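Local atomic coordinates of alpha-fucosidase GH29 (Fusarium graminearum, PDB entry 4PSR), a protein that hydrolyses alpha-L-fucosides, probably releasing alpha-1,6-linked fucose from the core N-acetylglucosamine of glycoproteins. Residues P397-R409 / V418-V431. Residues are numbered along the deposited sequence; the frame is centred on the assembly and turned at random. Where two conformers were deposited one is given.
Sequences PLQGNSSDIRFTR and VTVLGWPEDNLVSV. With NAG (2-acetamido-2-deoxy-beta-D-glucopyranose), chain E; TRS (2-amino-2-hydroxymethyl-propane-1,3-diol), chain I.
Arg406 O is gripped twice: Thr419 N donates to it at 2.9 Å, and a water held also by Thr408 OG1 and Thr419 OG1 gives it a second hydrogen. In return Arg406 N reaches Thr419 O at 2.9 Å within the carbonyl plane, completing a hydrogen-bonded antiparallel pair of the hairpin 405-409/415-420. Leu421 N extends the pairing to Asp404 O, 3.0 Å away. On the face carrying Ile405, Phe407, Val418 and Val420 the packing is apolar. In the conformers given, Ile405 CG2 rests on Val420 CB at 3.8 Å, and Ile405 CD1 meets Val431 CG1. The Phe407 ring meets both Val418 CG2 and Val431 CG1 with its edge, Val431 CG1 lying 3.7 Å from Phe407 CZ. Ahead of the strand, a type I turn from Asn401 to Asp404 includes an Asx turn, Asn401 OD1 accepting from Ser403 N, and Asn401 ND2 carries the N-linked NAG. Asp404 OD2 takes Asn401 N on its anti lone pair at 2.9 Å and also meets Asn387. Ser402 CB leans on Pro424 CA. Arg406, on the other face, forms a salt bridge with Asp331 of helix 322-334 of the catalytic (beta/alpha)8 barrel; strand 405-409 runs between strands 383-384 and 415-420 in the six-stranded antiparallel sheet of the beta domain that follows the barrel, with strand 428-431 packed across its apolar face.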
ATOM      1  N   PRO A 397      -6.417   4.028  12.685  1.00 20.38           N
ATOM      2  CA  PRO A 397      -5.133   4.456  12.112  1.00 21.19           C
ATOM      3  C   PRO A 397      -4.215   5.147  13.113  1.00 19.25           C
ATOM      4  O   PRO A 397      -4.720   5.779  14.044  1.00 23.21           O
ATOM      5  CB  PRO A 397      -5.556   5.434  11.016  1.00 20.73           C
ATOM      6  CG  PRO A 397      -6.882   5.959  11.490  1.00 22.64           C
ATOM      7  CD  PRO A 397      -7.550   4.806  12.160  1.00 25.01           C
ATOM      8  N   LEU A 398      -2.910   5.023  12.909  1.00 20.04           N
ATOM      9  CA  LEU A 398      -1.914   5.745  13.720  1.00 14.98           C
ATOM     10  C   LEU A 398      -2.161   7.234  13.789  1.00 14.72           C
ATOM     11  O   LEU A 398      -2.289   7.912  12.766  1.00 16.52           O
ATOM     12  CB  LEU A 398      -0.517   5.573  13.147  1.00 18.09           C
ATOM     13  CG  LEU A 398       0.618   6.352  13.831  1.00 16.61           C
ATOM     14  CD1 LEU A 398       0.880   5.716  15.181  1.00 21.84           C
ATOM     15  CD2 LEU A 398       1.888   6.364  12.997  1.00 20.42           C
ATOM     16  N   GLN A 399      -2.141   7.725  15.011  1.00 14.24           N
ATOM     17  CA  GLN A 399      -2.087   9.145  15.275  1.00 16.00           C
ATOM     18  C   GLN A 399      -1.005   9.355  16.302  1.00 17.68           C
ATOM     19  O   GLN A 399      -1.083   8.859  17.417  1.00 19.89           O
ATOM     20  CB  GLN A 399      -3.409   9.640  15.835  1.00 20.60           C
ATOM     21  CG  GLN A 399      -4.539   9.659  14.846  1.00 34.91           C
ATOM     22  CD  GLN A 399      -5.666  10.562  15.296  1.00 55.00           C
ATOM     23  OE1 GLN A 399      -5.447  11.736  15.602  1.00 35.93           O
ATOM     24  NE2 GLN A 399      -6.877  10.018  15.350  1.00 48.80           N
ATOM     25  N   GLY A 400       0.037  10.074  15.909  1.00 12.98           N
ATOM     26  CA  GLY A 400       1.135  10.391  16.794  1.00 13.18           C
ATOM     27  C   GLY A 400       1.074  11.810  17.333  1.00 13.64           C
ATOM     28  O   GLY A 400       0.100  12.540  17.148  1.00 14.99           O
ATOM     29  N   ASN A 401       2.129  12.167  18.045  1.00 14.97           N
ATOM     30  CA  ASN A 401       2.279  13.492  18.611  1.00 13.62           C
ATOM     31  C   ASN A 401       3.757  13.886  18.657  1.00 16.80           C
ATOM     32  O   ASN A 401       4.621  13.224  18.039  1.00 14.22           O
ATOM     33  CB  ASN A 401       1.598  13.567  19.994  1.00 15.22           C
ATOM     34  CG  ASN A 401       2.229  12.638  21.036  1.00 15.26           C
ATOM     35  OD1 ASN A 401       3.350  12.185  20.900  1.00 16.34           O
ATOM     36  ND2 ASN A 401       1.500  12.410  22.134  1.00 18.32           N
ATOM     37  N   SER A 402       4.067  14.948  19.399  1.00 14.45           N
ATOM     38  CA  SER A 402       5.438  15.434  19.446  1.00 17.45           C
ATOM     39  C   SER A 402       6.444  14.442  20.031  1.00 15.93           C
ATOM     40  O   SER A 402       7.649  14.648  19.903  1.00 18.53           O
ATOM     41  CB  SER A 402       5.498  16.757  20.214  1.00 17.86           C
ATOM     42  OG  SER A 402       5.256  16.523  21.591  1.00 20.18           O
ATOM     43  N   SER A 403       5.962  13.357  20.642  1.00 16.03           N
ATOM     44  CA  SER A 403       6.833  12.303  21.163  1.00 16.45           C
ATOM     45  C   SER A 403       7.340  11.319  20.092  1.00 14.32           C
ATOM     46  O   SER A 403       8.190  10.480  20.360  1.00 16.76           O
ATOM     47  CB  SER A 403       6.089  11.490  22.231  1.00 20.35           C
ATOM     48  OG  SER A 403       5.799  12.279  23.386  1.00 22.34           O
ATOM     49  N   ASP A 404       6.815  11.450  18.874  1.00 12.29           N
ATOM     50  CA  ASP A 404       7.041  10.465  17.807  1.00 14.33           C
ATOM     51  C   ASP A 404       7.803  11.072  16.651  1.00 13.50           C
ATOM     52  O   ASP A 404       7.503  12.191  16.231  1.00 13.50           O
ATOM     53  CB  ASP A 404       5.709   9.941  17.275  1.00 13.42           C
ATOM     54  CG  ASP A 404       4.843   9.343  18.359  1.00 12.75           C
ATOM     55  OD1 ASP A 404       5.307   8.341  18.957  1.00 14.04           O
ATOM     56  OD2 ASP A 404       3.709   9.845  18.538  1.00 14.92           O
ATOM     57  N   ILE A 405       8.805  10.352  16.159  0.60 12.70           N
ATOM     58  CA  ILE A 405       9.472  10.721  14.920  0.60 12.21           C
ATOM     59  C   ILE A 405       9.542   9.557  13.937  0.60 10.97           C
ATOM     60  O   ILE A 405       9.595   8.378  14.321  0.60 10.41           O
ATOM     61  CB  ILE A 405      10.892  11.302  15.148  0.60 12.88           C
ATOM     62  CG1 ILE A 405      11.760  10.335  15.957  0.60 12.24           C
ATOM     63  CG2 ILE A 405      10.795  12.667  15.829  0.60 15.08           C
ATOM     64  CD1 ILE A 405      13.193  10.799  16.161  0.60 14.09           C
ATOM     65  N   ARG A 406       9.525   9.917  12.656  1.00 11.04           N
ATOM     66  CA  ARG A 406       9.693   8.964  11.550  1.00 11.02           C
ATOM     67  C   ARG A 406      10.838   9.460  10.663  1.00 11.60           C
ATOM     68  O   ARG A 406      10.971  10.663  10.399  1.00 11.98           O
ATOM     69  CB  ARG A 406       8.413   8.820  10.733  1.00 11.72           C
ATOM     70  CG  ARG A 406       7.244   8.211  11.531  1.00 11.11           C
ATOM     71  CD  ARG A 406       7.541   6.792  11.946  1.00 10.35           C
ATOM     72  NE  ARG A 406       6.435   6.144  12.657  1.00 12.22           N
ATOM     73  CZ  ARG A 406       6.231   6.216  13.962  1.00 14.12           C
ATOM     74  NH1 ARG A 406       7.022   6.921  14.754  1.00 13.19           N
ATOM     75  NH2 ARG A 406       5.202   5.570  14.495  1.00 13.12           N
ATOM     76  N   PHE A 407      11.665   8.543  10.206  1.00 11.02           N
ATOM     77  CA  PHE A 407      12.854   8.876   9.431  1.00 10.51           C
ATOM     78  C   PHE A 407      12.657   8.570   7.944  1.00 12.06           C
ATOM     79  O   PHE A 407      12.031   7.560   7.578  1.00 11.41           O
ATOM     80  CB  PHE A 407      14.031   8.028   9.913  1.00 11.71           C
ATOM     81  CG  PHE A 407      14.415   8.246  11.354  1.00 11.01           C
ATOM     82  CD1 PHE A 407      14.950   9.470  11.774  1.00 14.21           C
ATOM     83  CD2 PHE A 407      14.295   7.225  12.262  1.00 12.49           C
ATOM     84  CE1 PHE A 407      15.338   9.643  13.098  1.00 13.95           C
ATOM     85  CE2 PHE A 407      14.676   7.403  13.597  1.00 14.26           C
ATOM     86  CZ  PHE A 407      15.204   8.609  14.006  1.00 13.63           C
ATOM     87  N   THR A 408      13.246   9.390   7.084  1.00 12.50           N
ATOM     88  CA  THR A 408      13.426   9.053   5.674  1.00  9.56           C
ATOM     89  C   THR A 408      14.789   9.637   5.280  1.00 13.42           C
ATOM     90  O   THR A 408      15.334  10.475   6.015  1.00 13.11           O
ATOM     91  CB  THR A 408      12.340   9.667   4.776  1.00 11.01           C
ATOM     92  OG1 THR A 408      12.235  11.071   5.060  1.00 11.43           O
ATOM     93  CG2 THR A 408      10.972   8.998   4.965  1.00 10.65           C
ATOM     94  N   ARG A 409      15.362   9.207   4.162  1.00 11.94           N
ATOM     95  CA  ARG A 409      16.668   9.741   3.763  1.00 13.21           C
ATOM     96  C   ARG A 409      16.736   9.935   2.262  1.00 13.25           C
ATOM     97  O   ARG A 409      15.919   9.393   1.520  1.00 12.82           O
ATOM     98  CB  ARG A 409      17.822   8.903   4.323  1.00 13.62           C
ATOM     99  CG  ARG A 409      17.749   7.414   4.087  1.00 15.83           C
ATOM    100  CD  ARG A 409      18.416   7.071   2.815  1.00 19.63           C
ATOM    101  NE  ARG A 409      18.336   5.651   2.461  1.00 19.75           N
ATOM    102  CZ  ARG A 409      18.802   5.185   1.309  1.00 19.28           C
ATOM    103  NH1 ARG A 409      19.360   6.026   0.455  1.00 17.51           N
ATOM    104  NH2 ARG A 409      18.693   3.899   1.003  1.00 24.32           N
ATOM    105  N   VAL A 418      14.029  13.993   9.643  1.00 12.47           N
ATOM    106  CA  VAL A 418      13.455  13.613  10.920  1.00 10.65           C
ATOM    107  C   VAL A 418      12.132  14.320  11.044  1.00 12.99           C
ATOM    108  O   VAL A 418      12.075  15.540  11.264  1.00 14.11           O
ATOM    109  CB  VAL A 418      14.351  14.028  12.081  1.00 14.04           C
ATOM    110  CG1 VAL A 418      13.689  13.649  13.416  1.00 15.33           C
ATOM    111  CG2 VAL A 418      15.729  13.398  11.932  1.00 15.99           C
ATOM    112  N   THR A 419      11.058  13.565  10.881  1.00 12.14           N
ATOM    113  CA  THR A 419       9.731  14.142  10.855  1.00 11.46           C
ATOM    114  C   THR A 419       9.044  13.873  12.185  1.00 12.23           C
ATOM    115  O   THR A 419       8.883  12.728  12.581  1.00 12.76           O
ATOM    116  CB  THR A 419       8.869  13.608   9.659  1.00 11.93           C
ATOM    117  OG1 THR A 419       9.477  13.977   8.411  1.00 13.81           O
ATOM    118  CG2 THR A 419       7.496  14.204   9.683  1.00 11.91           C
ATOM    119  N   VAL A 420       8.677  14.945  12.886  0.74 11.88           N
ATOM    120  CA  VAL A 420       8.088  14.864  14.220  0.74 10.26           C
ATOM    121  C   VAL A 420       6.582  15.084  14.090  0.74 10.74           C
ATOM    122  O   VAL A 420       6.134  15.969  13.377  0.74 12.42           O
ATOM    123  CB  VAL A 420       8.771  15.851  15.235  0.74 11.98           C
ATOM    124  CG1 VAL A 420       8.555  17.315  14.847  0.74 16.13           C
ATOM    125  CG2 VAL A 420       8.327  15.588  16.672  0.74 14.35           C
ATOM    126  N   LEU A 421       5.792  14.243  14.770  1.00 12.56           N
ATOM    127  CA  LEU A 421       4.357  14.160  14.529  1.00 12.15           C
ATOM    128  C   LEU A 421       3.499  15.108  15.378  1.00 14.10           C
ATOM    129  O   LEU A 421       2.284  14.913  15.496  1.00 14.89           O
ATOM    130  CB  LEU A 421       3.913  12.701  14.676  1.00 13.14           C
ATOM    131  CG  LEU A 421       4.665  11.666  13.811  1.00 12.61           C
ATOM    132  CD1 LEU A 421       4.026  10.275  13.879  1.00 12.49           C
ATOM    133  CD2 LEU A 421       4.776  12.084  12.330  1.00 13.63           C
ATOM    134  N   GLY A 422       4.135  16.168  15.889  1.00 12.92           N
ATOM    135  CA  GLY A 422       3.478  17.230  16.618  1.00 14.09           C
ATOM    136  C   GLY A 422       4.526  18.269  16.952  1.00 15.73           C
ATOM    137  O   GLY A 422       5.730  17.982  16.885  1.00 17.03           O
ATOM    138  N   TRP A 423       4.070  19.475  17.299  1.00 15.67           N
ATOM    139  CA  TRP A 423       4.989  20.518  17.742  1.00 17.08           C
ATOM    140  C   TRP A 423       5.337  20.345  19.216  1.00 15.35           C
ATOM    141  O   TRP A 423       4.449  20.385  20.064  1.00 19.16           O
ATOM    142  CB  TRP A 423       4.418  21.923  17.526  1.00 15.74           C
ATOM    143  CG  TRP A 423       5.482  22.943  17.804  1.00 17.55           C
ATOM    144  CD1 TRP A 423       5.620  23.701  18.943  1.00 23.64           C
ATOM    145  CD2 TRP A 423       6.598  23.273  16.969  1.00 14.65           C
ATOM    146  NE1 TRP A 423       6.738  24.482  18.844  1.00 21.08           N
ATOM    147  CE2 TRP A 423       7.358  24.249  17.646  1.00 17.24           C
ATOM    148  CE3 TRP A 423       7.023  22.854  15.705  1.00 15.42           C
ATOM    149  CZ2 TRP A 423       8.516  24.802  17.097  1.00 20.15           C
ATOM    150  CZ3 TRP A 423       8.160  23.390  15.165  1.00 15.94           C
ATOM    151  CH2 TRP A 423       8.901  24.371  15.860  1.00 18.20           C
ATOM    152  N   PRO A 424       6.628  20.145  19.534  1.00 15.14           N
ATOM    153  CA  PRO A 424       7.019  19.951  20.935  1.00 18.26           C
ATOM    154  C   PRO A 424       6.825  21.220  21.787  1.00 20.22           C
ATOM    155  O   PRO A 424       7.397  22.274  21.479  1.00 21.36           O
ATOM    156  CB  PRO A 424       8.510  19.633  20.847  1.00 22.42           C
ATOM    157  CG  PRO A 424       8.828  19.416  19.449  1.00 32.52           C
ATOM    158  CD  PRO A 424       7.759  19.994  18.606  1.00 18.67           C
ATOM    159  N   GLU A 425       6.053  21.134  22.859  1.00 24.20           N
ATOM    160  CA  GLU A 425       5.831  22.345  23.637  1.00 36.41           C
ATOM    161  C   GLU A 425       7.102  22.733  24.392  1.00 35.47           C
ATOM    162  O   GLU A 425       7.286  23.903  24.717  1.00 29.84           O
ATOM    163  CB  GLU A 425       4.627  22.228  24.565  1.00 38.98           C
ATOM    164  CG  GLU A 425       3.740  23.477  24.512  1.00 68.39           C
ATOM    165  CD  GLU A 425       2.871  23.530  23.265  1.00 79.15           C
ATOM    166  OE1 GLU A 425       1.940  22.702  23.149  1.00 74.61           O
ATOM    167  OE2 GLU A 425       3.120  24.398  22.401  1.00 81.48           O
ATOM    168  N   ASP A 426       7.988  21.764  24.624  1.00 27.87           N
ATOM    169  CA  ASP A 426       9.289  22.041  25.243  1.00 31.03           C
ATOM    170  C   ASP A 426      10.363  22.492  24.230  1.00 28.98           C
ATOM    171  O   ASP A 426      11.537  22.646  24.581  1.00 27.64           O
ATOM    172  CB  ASP A 426       9.777  20.817  26.036  1.00 25.67           C
ATOM    173  CG  ASP A 426      10.046  19.605  25.158  1.00 33.19           C
ATOM    174  OD1 ASP A 426       9.789  19.672  23.945  1.00 29.45           O
ATOM    175  OD2 ASP A 426      10.506  18.569  25.687  1.00 27.63           O
ATOM    176  N   ASN A 427       9.947  22.694  22.978  1.00 20.69           N
ATOM    177  CA  ASN A 427      10.828  23.104  21.897  1.00 19.05           C
ATOM    178  C   ASN A 427      12.032  22.207  21.687  1.00 23.27           C
ATOM    179  O   ASN A 427      13.067  22.657  21.191  1.00 28.24           O
ATOM    180  CB  ASN A 427      11.243  24.562  22.080  1.00 26.71           C
ATOM    181  CG  ASN A 427      10.458  25.464  21.187  1.00 31.92           C
ATOM    182  OD1 ASN A 427       9.285  25.756  21.446  1.00 48.24           O
ATOM    183  ND2 ASN A 427      11.067  25.870  20.095  1.00 39.17           N
ATOM    184  N   LEU A 428      11.874  20.929  22.024  1.00 22.04           N
ATOM    185  CA  LEU A 428      12.968  19.973  21.950  1.00 25.52           C
ATOM    186  C   LEU A 428      12.539  18.749  21.142  1.00 20.31           C
ATOM    187  O   LEU A 428      11.460  18.204  21.388  1.00 20.90           O
ATOM    188  CB  LEU A 428      13.375  19.541  23.370  1.00 23.61           C
ATOM    189  CG  LEU A 428      14.586  18.627  23.548  1.00 39.36           C
ATOM    190  CD1 LEU A 428      15.821  19.265  22.961  1.00 43.44           C
ATOM    191  CD2 LEU A 428      14.810  18.323  25.022  1.00 38.94           C
ATOM    192  N   VAL A 429      13.386  18.343  20.186  1.00 17.28           N
ATOM    193  CA  VAL A 429      13.285  17.042  19.529  1.00 15.70           C
ATOM    194  C   VAL A 429      14.534  16.248  19.916  1.00 17.59           C
ATOM    195  O   VAL A 429      15.650  16.689  19.643  1.00 19.47           O
ATOM    196  CB  VAL A 429      13.191  17.186  18.003  1.00 17.49           C
ATOM    197  CG1 VAL A 429      13.116  15.809  17.364  1.00 16.45           C
ATOM    198  CG2 VAL A 429      11.973  18.014  17.584  1.00 17.47           C
ATOM    199  N   SER A 430      14.351  15.097  20.563  1.00 18.79           N
ATOM    200  CA  SER A 430      15.466  14.238  20.966  1.00 17.31           C
ATOM    201  C   SER A 430      15.480  12.978  20.112  1.00 19.64           C
ATOM    202  O   SER A 430      14.540  12.179  20.169  1.00 19.78           O
ATOM    203  CB  SER A 430      15.373  13.864  22.441  1.00 19.72           C
ATOM    204  OG  SER A 430      15.521  15.037  23.232  1.00 21.26           O
ATOM    205  N   VAL A 431      16.531  12.822  19.311  1.00 16.20           N
ATOM    206  CA  VAL A 431      16.674  11.687  18.400  1.00 16.01           C
ATOM    207  C   VAL A 431      17.556  10.639  19.063  1.00 15.25           C
ATOM    208  O   VAL A 431      18.788  10.754  19.050  1.00 16.73           O
ATOM    209  CB  VAL A 431      17.255  12.132  17.033  1.00 15.55           C
ATOM    210  CG1 VAL A 431      17.235  10.984  16.040  1.00 14.27           C
ATOM    211  CG2 VAL A 431      16.491  13.353  16.491  1.00 18.76           C
TER
HETATM  212  C1  NAG E 608       2.012  11.743  23.291  1.00 17.33           C
HETATM  213  C2  NAG E 608       1.635  12.461  24.577  1.00 19.66           C
HETATM  214  C3  NAG E 608       2.227  11.719  25.769  1.00 21.75           C
HETATM  215  C4  NAG E 608       1.790  10.262  25.737  1.00 19.68           C
HETATM  216  C5  NAG E 608       2.101   9.634  24.377  1.00 18.88           C
HETATM  217  C6  NAG E 608       1.552   8.233  24.247  1.00 20.17           C
HETATM  218  C7  NAG E 608       1.262  14.891  24.578  1.00 35.83           C
HETATM  219  C8  NAG E 608       1.911  16.242  24.531  1.00 46.98           C
HETATM  220  N2  NAG E 608       2.092  13.843  24.550  1.00 23.72           N
HETATM  221  O3  NAG E 608       1.778  12.325  26.979  1.00 27.94           O
HETATM  222  O4  NAG E 608       2.473   9.516  26.735  1.00 23.97           O
HETATM  223  O5  NAG E 608       1.509  10.407  23.327  1.00 16.71           O
HETATM  224  O6  NAG E 608       0.136   8.220  24.383  1.00 22.91           O
HETATM  225  O7  NAG E 608       0.046  14.758  24.650  1.00 53.28           O
HETATM  226  C   TRS I 618      10.278  15.370  23.424  1.00 41.18           C
HETATM  227  C1  TRS I 618       9.658  14.868  24.727  1.00 37.53           C
HETATM  228  C2  TRS I 618       9.189  15.905  22.500  1.00 37.79           C
HETATM  229  C3  TRS I 618      11.060  14.227  22.766  1.00 29.77           C
HETATM  230  N   TRS I 618      11.163  16.491  23.754  1.00 37.93           N
HETATM  231  O1  TRS I 618       8.647  13.921  24.439  1.00 41.23           O
HETATM  232  O2  TRS I 618       8.504  16.967  23.137  1.00 32.55           O
HETATM  233  O3  TRS I 618      11.592  14.553  21.490  1.00 29.83           O
HETATM  234  O   HOH W   1       4.501  18.736  23.256  1.00 31.07           O
HETATM  235  O   HOH W   2      10.902  11.762   7.617  1.00 12.79           O